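Side-chain contacts in lipopolysaccharide biosynthesis protein wbpB (Thermus thermophilus, PDB 3O9Z), which is an NAD-binding dehydrogenase that probably serves the biosynthesis of 2,3-diacetamido-2,3-dideoxy-D-mannuronic acid, a sugar of bacterial lipopolysaccharide: residues 75-80 / 268-273; 131-136 / 277-282; 4-9 / 21-26. All coordinates share one frame; numbering follows the deposited sequence.

Interaction 1 of 3, residues 75-80 / 268-273; sequences YLSIAS and EVYRKT. With NAD (nicotinamide-adenine-dinucleotide), chain E.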
loop_
_atom_site.group_PDB
_atom_site.type_symbol
_atom_site.label_atom_id
_atom_site.label_comp_id
_atom_site.label_asym_id
_atom_site.label_seq_id
_atom_site.Cartn_x
_atom_site.Cartn_y
_atom_site.Cartn_z
ATOM N N TYR A 75 -21.242 -4.880 17.807
ATOM C CA TYR A 75 -20.098 -5.773 17.678
ATOM C C TYR A 75 -19.166 -5.248 16.568
ATOM O O TYR A 75 -19.631 -4.815 15.485
ATOM C CB TYR A 75 -20.554 -7.157 17.233
ATOM C CG TYR A 75 -20.776 -8.080 18.411
ATOM C CD1 TYR A 75 -19.743 -8.867 18.892
ATOM C CD2 TYR A 75 -21.978 -8.071 19.086
ATOM C CE1 TYR A 75 -19.918 -9.702 19.984
ATOM C CE2 TYR A 75 -22.163 -8.881 20.186
ATOM C CZ TYR A 75 -21.138 -9.679 20.624
ATOM O OH TYR A 75 -21.309 -10.488 21.729
ATOM N N LEU A 76 -17.884 -5.287 16.873
ATOM C CA LEU A 76 -16.865 -5.192 15.814
ATOM C C LEU A 76 -16.405 -6.621 15.530
ATOM O O LEU A 76 -15.759 -7.212 16.408
ATOM C CB LEU A 76 -15.735 -4.280 16.257
ATOM C CG LEU A 76 -14.713 -4.040 15.135
ATOM C CD1 LEU A 76 -15.382 -3.297 13.943
ATOM C CD2 LEU A 76 -13.597 -3.262 15.698
ATOM N N SER A 77 -16.662 -7.154 14.330
ATOM C CA SER A 77 -16.022 -8.390 13.873
ATOM C C SER A 77 -14.673 -8.074 13.240
ATOM O O SER A 77 -14.539 -7.134 12.456
ATOM C CB SER A 77 -16.879 -9.116 12.856
ATOM O OG SER A 77 -18.120 -9.592 13.374
ATOM N N ILE A 78 -13.676 -8.893 13.544
ATOM C CA ILE A 78 -12.299 -8.515 13.236
ATOM C C ILE A 78 -11.655 -9.655 12.440
ATOM O O ILE A 78 -11.394 -10.739 12.954
ATOM C CB ILE A 78 -11.469 -8.199 14.521
ATOM C CG1 ILE A 78 -12.045 -6.920 15.154
ATOM C CG2 ILE A 78 -9.991 -8.067 14.287
ATOM C CD1 ILE A 78 -11.571 -6.696 16.626
ATOM N N ALA A 79 -11.405 -9.372 11.164
ATOM C CA ALA A 79 -10.768 -10.349 10.240
ATOM C C ALA A 79 -9.500 -9.757 9.634
ATOM O O ALA A 79 -9.137 -10.103 8.487
ATOM C CB ALA A 79 -11.763 -10.789 9.195
ATOM N N SER A 80 -8.821 -8.866 10.334
ATOM C CA SER A 80 -7.548 -8.256 9.968
ATOM C C SER A 80 -6.365 -9.175 10.307
ATOM O O SER A 80 -6.582 -10.206 10.986
ATOM C CB SER A 80 -7.426 -6.903 10.674
ATOM O OG SER A 80 -7.549 -7.166 12.088
ATOM N N GLU A 268 -22.076 -20.940 13.144
ATOM C CA GLU A 268 -22.234 -21.462 14.497
ATOM C C GLU A 268 -21.433 -20.781 15.612
ATOM O O GLU A 268 -21.958 -20.523 16.682
ATOM C CB GLU A 268 -22.014 -22.977 14.477
ATOM C CG GLU A 268 -22.133 -23.621 15.860
ATOM C CD GLU A 268 -23.535 -23.593 16.424
ATOM O OE1 GLU A 268 -24.513 -23.449 15.643
ATOM O OE2 GLU A 268 -23.626 -23.757 17.661
ATOM N N VAL A 269 -20.174 -20.386 15.388
ATOM C CA VAL A 269 -19.508 -19.517 16.328
ATOM C C VAL A 269 -20.294 -18.225 16.589
ATOM O O VAL A 269 -20.312 -17.726 17.698
ATOM C CB VAL A 269 -18.069 -19.246 15.819
ATOM C CG1 VAL A 269 -17.322 -18.305 16.722
ATOM C CG2 VAL A 269 -17.343 -20.597 15.726
ATOM N N TYR A 270 -20.815 -17.609 15.524
ATOM C CA TYR A 270 -21.477 -16.309 15.674
ATOM C C TYR A 270 -22.722 -16.476 16.537
ATOM O O TYR A 270 -22.965 -15.729 17.478
ATOM C CB TYR A 270 -21.897 -15.773 14.297
ATOM C CG TYR A 270 -20.925 -14.788 13.695
ATOM C CD1 TYR A 270 -21.284 -13.456 13.548
ATOM C CD2 TYR A 270 -19.677 -15.193 13.245
ATOM C CE1 TYR A 270 -20.396 -12.532 13.000
ATOM C CE2 TYR A 270 -18.796 -14.294 12.693
ATOM C CZ TYR A 270 -19.156 -12.977 12.571
ATOM O OH TYR A 270 -18.288 -12.039 12.081
ATOM N N ARG A 271 -23.460 -17.523 16.211
ATOM C CA ARG A 271 -24.637 -17.832 17.029
ATOM C C ARG A 271 -24.324 -18.027 18.515
ATOM O O ARG A 271 -24.985 -17.466 19.395
ATOM C CB ARG A 271 -25.328 -19.062 16.463
ATOM C CG ARG A 271 -26.621 -19.367 17.207
ATOM C CD ARG A 271 -27.146 -20.778 16.952
ATOM N NE ARG A 271 -26.342 -21.804 17.622
ATOM C CZ ARG A 271 -26.383 -22.073 18.926
ATOM N NH1 ARG A 271 -27.167 -21.372 19.737
ATOM N NH2 ARG A 271 -25.623 -23.036 19.435
ATOM N N LYS A 272 -23.314 -18.835 18.810
ATOM C CA LYS A 272 -22.959 -19.044 20.211
ATOM C C LYS A 272 -22.565 -17.752 20.883
ATOM O O LYS A 272 -22.895 -17.519 22.032
ATOM C CB LYS A 272 -21.790 -20.037 20.301
ATOM C CG LYS A 272 -22.196 -21.448 19.876
ATOM C CD LYS A 272 -21.185 -22.499 20.326
ATOM C CE LYS A 272 -20.829 -22.393 21.808
ATOM N NZ LYS A 272 -21.682 -23.274 22.672
ATOM N N THR A 273 -21.879 -16.881 20.150
ATOM C CA THR A 273 -21.373 -15.655 20.730
ATOM C C THR A 273 -22.588 -14.818 21.127
ATOM O O THR A 273 -22.635 -14.234 22.201
ATOM C CB THR A 273 -20.454 -14.935 19.717
ATOM O OG1 THR A 273 -19.387 -15.856 19.378
ATOM C CG2 THR A 273 -19.855 -13.680 20.332
HETATM P PA NAD E . -5.941 -11.943 4.151
HETATM O O1A NAD E . -6.631 -12.642 3.041
HETATM O O2A NAD E . -4.480 -11.479 4.046
HETATM O O5B NAD E . -6.908 -10.718 4.395
HETATM C C5B NAD E . -6.465 -9.803 5.358
HETATM C C4B NAD E . -7.248 -8.482 5.160
HETATM O O4B NAD E . -6.976 -7.553 6.241
HETATM C C3B NAD E . -6.718 -7.784 3.876
HETATM O O3B NAD E . -7.788 -7.504 2.950
HETATM C C2B NAD E . -5.998 -6.524 4.387
HETATM O O2B NAD E . -6.041 -5.401 3.493
HETATM C C1B NAD E . -6.891 -6.257 5.634
HETATM N N9A NAD E . -6.208 -5.331 6.574
HETATM C C8A NAD E . -4.914 -4.956 6.769
HETATM N N7A NAD E . -4.826 -4.035 7.726
HETATM C C5A NAD E . -6.105 -3.725 8.116
HETATM C C6A NAD E . -6.690 -2.809 9.071
HETATM N N6A NAD E . -5.892 -1.955 9.783
HETATM N N1A NAD E . -8.014 -2.895 9.128
HETATM C C2A NAD E . -8.860 -3.677 8.471
HETATM N N3A NAD E . -8.336 -4.525 7.549
HETATM C C4A NAD E . -7.005 -4.551 7.422
HETATM O O3 NAD E . -6.037 -12.854 5.462
HETATM P PN NAD E . -7.132 -13.850 5.965
HETATM O O1N NAD E . -6.700 -15.271 5.608
HETATM O O2N NAD E . -8.498 -13.377 5.552
HETATM O O5D NAD E . -6.925 -13.832 7.549
HETATM C C5D NAD E . -7.651 -12.816 8.194
HETATM C C4D NAD E . -7.741 -13.236 9.672
HETATM O O4D NAD E . -8.614 -14.387 9.687
HETATM C C3D NAD E . -6.422 -13.639 10.347
HETATM O O3D NAD E . -6.575 -13.301 11.762
HETATM C C2D NAD E . -6.476 -15.170 10.228
HETATM O O2D NAD E . -5.774 -15.820 11.276
HETATM C C1D NAD E . -7.966 -15.535 10.264
HETATM N N1N NAD E . -8.275 -16.775 9.553
HETATM C C2N NAD E . -9.017 -17.688 10.142
HETATM C C3N NAD E . -9.390 -18.887 9.567
HETATM C C7N NAD E . -10.164 -19.814 10.413
HETATM O O7N NAD E . -10.842 -19.414 11.384
HETATM N N7N NAD E . -10.181 -21.066 9.972
HETATM C C4N NAD E . -8.961 -19.124 8.255
HETATM C C5N NAD E . -8.251 -18.100 7.626
HETATM C C6N NAD E . -7.917 -16.910 8.267
#
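Two hydroxyls meet end to end where Tyr270 reaches from helix 266-274 to strand 75-78: its OH lies 2.8 Å from Ser77 OG in a hydrogen bond that either could donate. Tyr270 leaves its helix alongside the strand rather than at it, and the length of the ring brings the hydroxyl across. Ser77 does point at the helix, and a chi1 of -65° sets OG anti to its own carbonyl carbon, with CB following at 3.3 Å from Tyr270 OH. The phenol oxygen is also hydrogen-bonded to His19 ND1, so this buried group has two polar partners. One turn further along the helix, the side chain of Thr273 offers its methyl CG2 to Tyr75, 3.8 Å from Tyr75 OH and 4.0 Å from Tyr75 CE1, approaching the ring obliquely. Thr273 OG1 is directed back to Val269 O at 2.7 Å, and this bond holds the rotation that leaves CG2 facing the strand; Thr273 N reaches the same oxygen from the opposite face of its plane. Beyond the strand end, Ala79 O comes to 3.1 Å from NAD C5D, and Ser80 O accepts from His85. Helix 266-274 is thus packed against an inner strand among the parallel strands of the sheet, whose C-terminal ends border the dinucleotide, as is characteristic of the NAD-binding Rossmann fold.

Interaction 2 of 3, residues 131-136 / 277-282; sequences QLRVHP and EGFGLD. With NAD (nicotinamide-adenine-dinucleotide), chain E.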
loop_
_atom_site.group_PDB
_atom_site.type_symbol
_atom_site.label_atom_id
_atom_site.label_comp_id
_atom_site.label_asym_id
_atom_site.label_seq_id
_atom_site.Cartn_x
_atom_site.Cartn_y
_atom_site.Cartn_z
ATOM N N GLN A 131 -13.388 -22.298 15.648
ATOM C CA GLN A 131 -14.439 -23.195 15.187
ATOM C C GLN A 131 -14.229 -24.644 15.552
ATOM O O GLN A 131 -15.178 -25.404 15.448
ATOM C CB GLN A 131 -14.665 -23.020 13.677
ATOM C CG GLN A 131 -13.622 -23.652 12.783
ATOM C CD GLN A 131 -12.630 -22.672 12.177
ATOM O OE1 GLN A 131 -12.222 -22.849 11.014
ATOM N NE2 GLN A 131 -12.292 -21.611 12.894
ATOM N N LEU A 132 -13.013 -25.060 15.906
ATOM C CA LEU A 132 -12.895 -26.458 16.338
ATOM C C LEU A 132 -13.747 -26.764 17.570
ATOM O O LEU A 132 -14.182 -27.911 17.771
ATOM C CB LEU A 132 -11.429 -26.842 16.559
ATOM C CG LEU A 132 -10.551 -26.873 15.310
ATOM C CD1 LEU A 132 -9.176 -27.437 15.681
ATOM C CD2 LEU A 132 -11.215 -27.705 14.258
ATOM N N ARG A 133 -14.012 -25.749 18.391
ATOM C CA ARG A 133 -14.832 -25.986 19.591
ATOM C C ARG A 133 -16.308 -26.211 19.277
ATOM O O ARG A 133 -17.081 -26.590 20.169
ATOM C CB ARG A 133 -14.684 -24.856 20.608
ATOM C CG ARG A 133 -13.275 -24.685 21.115
ATOM C CD ARG A 133 -13.260 -23.708 22.268
ATOM N NE ARG A 133 -11.937 -23.439 22.798
ATOM C CZ ARG A 133 -11.718 -23.123 24.065
ATOM N NH1 ARG A 133 -12.734 -23.068 24.926
ATOM N NH2 ARG A 133 -10.492 -22.840 24.479
ATOM N N VAL A 134 -16.718 -25.974 18.031
ATOM C CA VAL A 134 -18.067 -26.340 17.609
ATOM C C VAL A 134 -18.081 -27.460 16.568
ATOM O O VAL A 134 -19.114 -27.804 15.985
ATOM C CB VAL A 134 -18.880 -25.083 17.152
ATOM C CG1 VAL A 134 -18.898 -24.069 18.289
ATOM C CG2 VAL A 134 -18.256 -24.453 15.885
ATOM N N HIS A 135 -16.916 -28.042 16.295
ATOM C CA HIS A 135 -16.889 -29.152 15.356
ATOM C C HIS A 135 -17.548 -30.383 15.950
ATOM O O HIS A 135 -17.145 -30.819 17.015
ATOM C CB HIS A 135 -15.434 -29.474 15.005
ATOM C CG HIS A 135 -15.294 -30.386 13.824
ATOM N ND1 HIS A 135 -15.768 -31.679 13.815
ATOM C CD2 HIS A 135 -14.763 -30.176 12.595
ATOM C CE1 HIS A 135 -15.502 -32.239 12.646
ATOM N NE2 HIS A 135 -14.896 -31.346 11.887
ATOM N N PRO A 136 -18.593 -30.926 15.308
ATOM C CA PRO A 136 -19.331 -32.017 15.937
ATOM C C PRO A 136 -18.493 -33.236 16.327
ATOM O O PRO A 136 -18.793 -33.864 17.345
ATOM C CB PRO A 136 -20.365 -32.406 14.868
ATOM C CG PRO A 136 -20.574 -31.134 14.116
ATOM C CD PRO A 136 -19.211 -30.501 14.036
ATOM N N GLU A 277 -22.623 -17.619 24.736
ATOM C CA GLU A 277 -21.866 -18.853 24.913
ATOM C C GLU A 277 -20.549 -18.768 24.167
ATOM O O GLU A 277 -19.989 -19.800 23.794
ATOM C CB GLU A 277 -22.643 -20.023 24.334
ATOM C CG GLU A 277 -23.919 -20.378 25.099
ATOM C CD GLU A 277 -24.734 -21.445 24.394
ATOM O OE1 GLU A 277 -24.171 -22.248 23.613
ATOM O OE2 GLU A 277 -25.965 -21.481 24.595
ATOM N N GLY A 278 -20.075 -17.540 23.965
ATOM C CA GLY A 278 -18.908 -17.299 23.124
ATOM C C GLY A 278 -17.620 -17.660 23.831
ATOM O O GLY A 278 -17.599 -17.965 25.029
ATOM N N PHE A 279 -16.538 -17.663 23.069
ATOM C CA PHE A 279 -15.228 -17.965 23.613
ATOM C C PHE A 279 -14.494 -16.692 23.953
ATOM O O PHE A 279 -14.068 -15.958 23.044
ATOM C CB PHE A 279 -14.449 -18.837 22.612
ATOM C CG PHE A 279 -15.282 -19.957 22.080
ATOM C CD1 PHE A 279 -15.780 -20.936 22.948
ATOM C CD2 PHE A 279 -15.597 -20.040 20.741
ATOM C CE1 PHE A 279 -16.600 -21.946 22.491
ATOM C CE2 PHE A 279 -16.437 -21.042 20.275
ATOM C CZ PHE A 279 -16.930 -22.033 21.162
ATOM N N GLY A 280 -14.372 -16.392 25.240
ATOM C CA GLY A 280 -13.809 -15.149 25.701
ATOM C C GLY A 280 -12.343 -15.200 26.059
ATOM O O GLY A 280 -11.657 -16.193 25.688
ATOM N N LEU A 281 -11.829 -14.174 26.724
ATOM C CA LEU A 281 -10.445 -14.071 27.091
ATOM C C LEU A 281 -10.030 -15.290 27.906
ATOM O O LEU A 281 -8.936 -15.809 27.724
ATOM C CB LEU A 281 -10.178 -12.779 27.886
ATOM C CG LEU A 281 -10.534 -11.525 27.078
ATOM C CD1 LEU A 281 -10.522 -10.244 27.951
ATOM C CD2 LEU A 281 -9.485 -11.351 26.012
ATOM N N ASP A 282 -10.862 -15.654 28.872
ATOM C CA ASP A 282 -10.491 -16.769 29.749
ATOM C C ASP A 282 -10.348 -18.078 28.963
ATOM O O ASP A 282 -9.484 -18.889 29.320
ATOM C CB ASP A 282 -11.531 -16.966 30.853
ATOM C CG ASP A 282 -11.532 -15.832 31.866
ATOM O OD1 ASP A 282 -10.594 -15.007 31.901
ATOM O OD2 ASP A 282 -12.489 -15.822 32.666
HETATM P PA NAD E . -5.941 -11.943 4.151
HETATM O O1A NAD E . -6.631 -12.642 3.041
HETATM O O2A NAD E . -4.480 -11.479 4.046
HETATM O O5B NAD E . -6.908 -10.718 4.395
HETATM C C5B NAD E . -6.465 -9.803 5.358
HETATM C C4B NAD E . -7.248 -8.482 5.160
HETATM O O4B NAD E . -6.976 -7.553 6.241
HETATM C C3B NAD E . -6.718 -7.784 3.876
HETATM O O3B NAD E . -7.788 -7.504 2.950
HETATM C C2B NAD E . -5.998 -6.524 4.387
HETATM O O2B NAD E . -6.041 -5.401 3.493
HETATM C C1B NAD E . -6.891 -6.257 5.634
HETATM N N9A NAD E . -6.208 -5.331 6.574
HETATM C C8A NAD E . -4.914 -4.956 6.769
HETATM N N7A NAD E . -4.826 -4.035 7.726
HETATM C C5A NAD E . -6.105 -3.725 8.116
HETATM C C6A NAD E . -6.690 -2.809 9.071
HETATM N N6A NAD E . -5.892 -1.955 9.783
HETATM N N1A NAD E . -8.014 -2.895 9.128
HETATM C C2A NAD E . -8.860 -3.677 8.471
HETATM N N3A NAD E . -8.336 -4.525 7.549
HETATM C C4A NAD E . -7.005 -4.551 7.422
HETATM O O3 NAD E . -6.037 -12.854 5.462
HETATM P PN NAD E . -7.132 -13.850 5.965
HETATM O O1N NAD E . -6.700 -15.271 5.608
HETATM O O2N NAD E . -8.498 -13.377 5.552
HETATM O O5D NAD E . -6.925 -13.832 7.549
HETATM C C5D NAD E . -7.651 -12.816 8.194
HETATM C C4D NAD E . -7.741 -13.236 9.672
HETATM O O4D NAD E . -8.614 -14.387 9.687
HETATM C C3D NAD E . -6.422 -13.639 10.347
HETATM O O3D NAD E . -6.575 -13.301 11.762
HETATM C C2D NAD E . -6.476 -15.170 10.228
HETATM O O2D NAD E . -5.774 -15.820 11.276
HETATM C C1D NAD E . -7.966 -15.535 10.264
HETATM N N1N NAD E . -8.275 -16.775 9.553
HETATM C C2N NAD E . -9.017 -17.688 10.142
HETATM C C3N NAD E . -9.390 -18.887 9.567
HETATM C C7N NAD E . -10.164 -19.814 10.413
HETATM O O7N NAD E . -10.842 -19.414 11.384
HETATM N N7N NAD E . -10.181 -21.066 9.972
HETATM C C4N NAD E . -8.961 -19.124 8.255
HETATM C C5N NAD E . -8.251 -18.100 7.626
HETATM C C6N NAD E . -7.917 -16.910 8.267
#
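One face of the Phe279 ring carries the aliphatic chain of Arg133, and Val134 meets the same ring at its edge. Arg133 CD stands 4.0 Å from the ring centroid, 21° off the normal and displaced toward the rim, a CH-pi contact; Arg133 CB approaches Phe279 CZ at 3.6 Å. Val134 CG1 lies near the ring plane, 4.0 Å from the same CZ. The contact belongs to the far margin of the Rossmann sheet, where Phe279 sits in the short, weakly bonded strand 279-280, the outermost of this chain and antiparallel to strand 126-128; the 3-10 turn 131-134 follows that neighbouring strand. The side chains of Arg133 and Phe279 lie alongside each other, pointing opposite ways. Arg133 is extended from CG to NE, which lays its methylenes over the ring and carries the guanidinium beyond it, tilted 51° to the ring plane. There NE forms a salt bridge with Asp190, and NH2 makes a weak bond to Glu283 O, so the buried charge is answered while the carbons pack on the phenylalanine. Val134 also touches Val269 and Lys272, so it meets both helix 266-274 and the ring. Gln131 leaves the turn away from Phe279, and its chain, bent at chi2, brings the amide to the cofactor. It pairs with the nicotinamide carboxamide through two bonds: NAD N7N donates to Gln131 OE1 at 2.9 Å, and Gln131 NE2 donates to NAD O7N at 3.0 Å, both nearly straight.

Interaction 3 of 3, residues 4-9 / 21-26; sequences TRFALT and KAIKEV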
loop_
_atom_site.group_PDB
_atom_site.type_symbol
_atom_site.label_atom_id
_atom_site.label_comp_id
_atom_site.label_asym_id
_atom_site.label_seq_id
_atom_site.Cartn_x
_atom_site.Cartn_y
_atom_site.Cartn_z
ATOM N N THR A 4 -28.740 -7.502 15.302
ATOM C CA THR A 4 -27.477 -7.140 15.933
ATOM C C THR A 4 -26.806 -6.269 14.897
ATOM O O THR A 4 -26.779 -6.659 13.749
ATOM C CB THR A 4 -26.623 -8.389 16.222
ATOM O OG1 THR A 4 -27.413 -9.214 17.093
ATOM C CG2 THR A 4 -25.394 -7.966 16.993
ATOM N N ARG A 5 -26.173 -5.204 15.364
ATOM C CA ARG A 5 -25.488 -4.316 14.414
ATOM C C ARG A 5 -23.978 -4.584 14.481
ATOM O O ARG A 5 -23.335 -4.417 15.535
ATOM C CB ARG A 5 -25.783 -2.859 14.721
ATOM C CG ARG A 5 -27.237 -2.461 14.467
ATOM C CD ARG A 5 -27.593 -1.118 15.129
ATOM N NE ARG A 5 -26.831 0.045 14.658
ATOM C CZ ARG A 5 -26.983 0.638 13.475
ATOM N NH1 ARG A 5 -26.267 1.713 13.188
ATOM N NH2 ARG A 5 -27.828 0.138 12.581
ATOM N N PHE A 6 -23.408 -4.875 13.302
ATOM C CA PHE A 6 -21.995 -5.236 13.192
ATOM C C PHE A 6 -21.219 -4.218 12.377
ATOM O O PHE A 6 -21.769 -3.638 11.407
ATOM C CB PHE A 6 -21.905 -6.536 12.415
ATOM C CG PHE A 6 -22.231 -7.756 13.207
ATOM C CD1 PHE A 6 -23.512 -8.290 13.150
ATOM C CD2 PHE A 6 -21.250 -8.399 13.940
ATOM C CE1 PHE A 6 -23.841 -9.427 13.907
ATOM C CE2 PHE A 6 -21.576 -9.509 14.724
ATOM C CZ PHE A 6 -22.839 -10.079 14.625
ATOM N N ALA A 7 -19.953 -3.992 12.711
ATOM C CA ALA A 7 -19.016 -3.421 11.740
ATOM C C ALA A 7 -17.971 -4.537 11.569
ATOM O O ALA A 7 -17.799 -5.394 12.441
ATOM C CB ALA A 7 -18.371 -2.184 12.269
ATOM N N LEU A 8 -17.289 -4.545 10.432
ATOM C CA LEU A 8 -16.349 -5.648 10.080
ATOM C C LEU A 8 -15.016 -5.036 9.663
ATOM O O LEU A 8 -15.000 -4.102 8.838
ATOM C CB LEU A 8 -16.885 -6.567 8.991
ATOM C CG LEU A 8 -15.893 -7.589 8.432
ATOM C CD1 LEU A 8 -15.492 -8.602 9.478
ATOM C CD2 LEU A 8 -16.591 -8.281 7.253
ATOM N N THR A 9 -13.902 -5.552 10.186
ATOM C CA THR A 9 -12.577 -5.175 9.685
ATOM C C THR A 9 -11.993 -6.339 8.893
ATOM O O THR A 9 -12.285 -7.513 9.140
ATOM C CB THR A 9 -11.586 -4.769 10.743
ATOM O OG1 THR A 9 -11.152 -5.924 11.471
ATOM C CG2 THR A 9 -12.258 -3.800 11.741
ATOM N N LYS A 21 -21.357 -14.107 5.407
ATOM C CA LYS A 21 -22.374 -15.152 5.444
ATOM C C LYS A 21 -22.897 -15.338 6.885
ATOM O O LYS A 21 -24.120 -15.463 7.094
ATOM C CB LYS A 21 -21.833 -16.436 4.808
ATOM C CG LYS A 21 -22.764 -17.636 4.865
ATOM C CD LYS A 21 -21.940 -18.903 4.745
ATOM C CE LYS A 21 -22.299 -19.633 3.478
ATOM N NZ LYS A 21 -23.206 -20.753 3.844
ATOM N N ALA A 22 -22.023 -15.324 7.893
ATOM C CA ALA A 22 -22.471 -15.529 9.280
ATOM C C ALA A 22 -23.373 -14.386 9.753
ATOM O O ALA A 22 -24.382 -14.603 10.435
ATOM C CB ALA A 22 -21.261 -15.638 10.241
ATOM N N ILE A 23 -22.971 -13.151 9.491
ATOM C CA ILE A 23 -23.776 -12.004 9.896
ATOM C C ILE A 23 -25.153 -12.092 9.263
ATOM O O ILE A 23 -26.153 -11.847 9.939
ATOM C CB ILE A 23 -23.084 -10.685 9.485
ATOM C CG1 ILE A 23 -21.828 -10.487 10.327
ATOM C CG2 ILE A 23 -24.029 -9.467 9.658
ATOM C CD1 ILE A 23 -20.892 -9.386 9.823
ATOM N N LYS A 24 -25.194 -12.399 7.972
ATOM C CA LYS A 24 -26.448 -12.664 7.265
ATOM C C LYS A 24 -27.281 -13.704 8.029
ATOM O O LYS A 24 -28.405 -13.421 8.482
ATOM C CB LYS A 24 -26.125 -13.152 5.852
ATOM C CG LYS A 24 -27.269 -13.769 5.083
ATOM C CD LYS A 24 -27.764 -12.752 4.084
ATOM C CE LYS A 24 -27.880 -11.381 4.732
ATOM N NZ LYS A 24 -27.443 -10.331 3.775
ATOM N N GLU A 25 -26.708 -14.900 8.164
ATOM C CA GLU A 25 -27.415 -16.072 8.669
ATOM C C GLU A 25 -27.847 -15.899 10.130
ATOM O O GLU A 25 -28.825 -16.498 10.549
ATOM C CB GLU A 25 -26.588 -17.352 8.438
ATOM C CG GLU A 25 -26.380 -17.646 6.962
ATOM C CD GLU A 25 -25.700 -18.967 6.639
ATOM O OE1 GLU A 25 -24.965 -19.525 7.486
ATOM O OE2 GLU A 25 -25.841 -19.420 5.484
ATOM N N VAL A 26 -27.207 -15.043 10.913
ATOM C CA VAL A 26 -27.726 -14.775 12.253
ATOM C C VAL A 26 -28.700 -13.580 12.332
ATOM O O VAL A 26 -29.075 -13.157 13.428
ATOM C CB VAL A 26 -26.609 -14.599 13.295
ATOM C CG1 VAL A 26 -25.742 -15.863 13.414
ATOM C CG2 VAL A 26 -25.766 -13.336 13.036
HETATM O O HOH W 1 -28.838 -10.432 15.148
#
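Ile23 lies flat over the Phe6 ring, its CG1 almost centred on one face: CG1 is 4.0 Å from the ring centroid and only 13° off the normal, a CH-pi contact. Its CG2 comes to 3.7 Å from Phe6 CD1, while its CD1 reaches back to the root of the ring, 4.0 Å from Phe6 CB. The torsions explain this reach. With chi1 at -69°, CG1 is anti to the carbonyl carbon and CG2 anti to the backbone N, while chi2 near 167° extends the chain, so that CG1 sits over the face and CG2 comes up beside Phe6 CD1. Phe6 likewise has CG anti to its carbonyl carbon, and the two side chains lie side by side, each reaching toward the other's backbone. Cutting Ile23 back to an alanine here would probably leave this face of Phe6 without its cover and open a gap between helix and strand. Val26, the first residue beyond the helix, adds a looser contact, its CG2 4.4 Å from Phe6 CE1 and oblique to the ring. At this same end a water joins the backbones: it accepts from Thr4 N at 2.9 Å and donates to Val26 O at 3.2 Å. The arrangement is the first beta-alpha-beta unit of the Rossmann fold, strand 5-9, helix 16-25 and strand 29-34. Strand 5-9 lies between strands 29-34 and 75-78, Phe6 also touches Ser77, Ile23 packs against Tyr270 of helix 266-274, and from the opposite side of the strand Ala7 meets helix 56-68.

Overall arrangement
All three contacts are largely buried and reach the same Rossmann sheet, but interaction 3 has a partly exposed margin at Val26. Interactions 1 and 3 use its neighbouring strands 75-78 and 5-9, joined by backbone bonds, and lie about 8 Å apart between centres; interaction 2 is at the outer edge, about 18 Å from interaction 3 and without touching it. Helix 266-274 ties interaction 1 to interaction 2 through the Lys272–Glu277 salt bridge and the packing of Val269 on Gln131. Chemistry changes along the sheet: apolar side chains with a backbone water bridge in 4-9 / 21-26, paired hydroxyls in 75-80 / 268-273, arginine methylenes on an aromatic face in 131-136 / 277-282. All three reach NAD: through Thr9, through Ala79 and Ser80, and through the Gln131 amide.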